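PDB 2X49: invasion protein INVA from Salmonella enterica, which takes part in type III protein export at the bacterial inner membrane and in invasion of the intestinal epithelium, this chain being its C-terminal domain. Local coordinates for residues Asp163-Lys166 with Glu167-His171. Residues are numbered along the deposited sequence; the frame is centred on the assembly and turned at random.
Sequences DLLK and EVLRH
Glu167 N donates to Asp163 O at 3.0 Å, opening a run of i to i+4 bonds that ties the turns of the short helix 162-169 together. The carboxylate of Glu167 leads away from Asp163: CG lies anti to the backbone N (chi1 -176°) and the chain then bends at chi2, which carries the acid forward along the chain toward Arg170 and His171. OE2 takes a weak hydrogen bond from NE2 of His171 and lies in the plane of the Arg170 guanidinium, at its edge, while OE1 of Glu167 forms a long salt bridge, 3.7 Å, with NH1 of Arg170. Val168 N bonds to Leu164 O at 3.1 Å. With CG1 anti to the backbone N and CG2 beside it, Val168 CG2 rests 3.3 Å from Leu164 O. Val168 CG2 meets CD1 of Leu164 more distantly, at 4.3 Å. Leu169 N bonds to Leu165 O, and the two leucines run side by side in the same direction, CD1 of Leu169 4.0 Å from CG of Leu165. At Arg170 the i to i+4 pattern weakens: Arg170 N keeps a weak bond to Lys166 O, 3.4 Å, while Arg170 CG lies 3.5 Å from Lys166 O. Arg170 N to Glu167 O and His171 N to Val168 O both span three residues. The helix is amphipathic, with Lys166 and Arg170 exposed. On its apolar side Leu164 and Val168 pack on Met198 of helix 194-204, Leu165 on Leu154 of helix 147-158, and Val168 and Leu169 on Ile177 of helix 174-185, while His171 lies against Ala205 and Pro206 in the loop following helix 194-204.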
# COMPACT_ATOMS: atom_id res chain seq x y z
N ASP A 163 4.65 31.03 -6.39
CA ASP A 163 5.36 31.02 -7.69
C ASP A 163 5.56 29.59 -8.18
O ASP A 163 5.54 29.26 -9.38
CB ASP A 163 6.67 31.81 -7.62
CG ASP A 163 6.45 33.29 -7.83
OD1 ASP A 163 5.41 33.84 -7.36
OD2 ASP A 163 7.31 33.93 -8.47
N LEU A 164 5.67 28.71 -7.22
CA LEU A 164 5.82 27.30 -7.53
C LEU A 164 4.53 26.77 -8.16
O LEU A 164 4.53 26.08 -9.16
CB LEU A 164 6.23 26.51 -6.28
CG LEU A 164 6.28 25.01 -6.43
CD1 LEU A 164 7.22 24.53 -7.51
CD2 LEU A 164 6.62 24.38 -5.07
N LEU A 165 3.42 27.16 -7.58
CA LEU A 165 2.12 26.70 -8.07
C LEU A 165 1.90 27.30 -9.47
O LEU A 165 1.46 26.62 -10.38
CB LEU A 165 0.97 27.12 -7.13
CG LEU A 165 -0.40 26.49 -7.46
CD1 LEU A 165 -0.29 25.00 -7.42
CD2 LEU A 165 -1.48 26.96 -6.53
N LYS A 166 2.26 28.55 -9.60
CA LYS A 166 2.11 29.28 -10.88
C LYS A 166 2.79 28.48 -11.99
O LYS A 166 2.24 28.26 -13.07
CB LYS A 166 2.73 30.68 -10.83
CG LYS A 166 1.81 31.68 -10.20
CD LYS A 166 2.37 33.09 -10.25
CE LYS A 166 2.62 33.49 -11.69
NZ LYS A 166 1.40 33.28 -12.51
N GLU A 167 4.00 28.03 -11.69
CA GLU A 167 4.83 27.37 -12.72
C GLU A 167 4.28 26.01 -13.09
O GLU A 167 4.25 25.58 -14.24
CB GLU A 167 6.28 27.24 -12.26
CG GLU A 167 7.24 26.63 -13.31
CD GLU A 167 7.32 27.37 -14.67
OE1 GLU A 167 6.93 28.56 -14.78
OE2 GLU A 167 7.80 26.73 -15.64
N VAL A 168 3.87 25.29 -12.07
CA VAL A 168 3.33 23.94 -12.27
C VAL A 168 2.11 23.99 -13.16
O VAL A 168 1.97 23.18 -14.09
CB VAL A 168 3.03 23.23 -10.95
CG1 VAL A 168 2.31 21.91 -11.23
CG2 VAL A 168 4.36 22.95 -10.26
N LEU A 169 1.27 24.98 -12.91
CA LEU A 169 -0.05 25.03 -13.55
C LEU A 169 0.08 25.45 -15.01
O LEU A 169 -0.90 25.39 -15.80
CB LEU A 169 -1.00 25.94 -12.80
CG LEU A 169 -1.64 25.30 -11.58
CD1 LEU A 169 -2.55 26.31 -10.88
CD2 LEU A 169 -2.36 23.98 -11.95
N ARG A 170 1.24 25.98 -15.34
CA ARG A 170 1.53 26.38 -16.72
C ARG A 170 1.76 25.17 -17.59
O ARG A 170 1.71 25.26 -18.82
CB ARG A 170 2.75 27.28 -16.79
CG ARG A 170 2.43 28.70 -16.57
CD ARG A 170 3.67 29.57 -16.79
NE ARG A 170 3.94 29.89 -18.18
CZ ARG A 170 5.03 29.57 -18.86
NH1 ARG A 170 6.01 28.87 -18.32
NH2 ARG A 170 5.12 29.99 -20.12
N HIS A 171 2.06 24.06 -16.95
CA HIS A 171 2.51 22.81 -17.61
C HIS A 171 1.65 21.57 -17.38
O HIS A 171 1.79 20.56 -18.06
CB HIS A 171 3.99 22.51 -17.30
CG HIS A 171 4.90 23.58 -17.79
ND1 HIS A 171 5.20 23.72 -19.13
CD2 HIS A 171 5.52 24.61 -17.16
CE1 HIS A 171 5.97 24.78 -19.29
NE2 HIS A 171 6.20 25.32 -18.12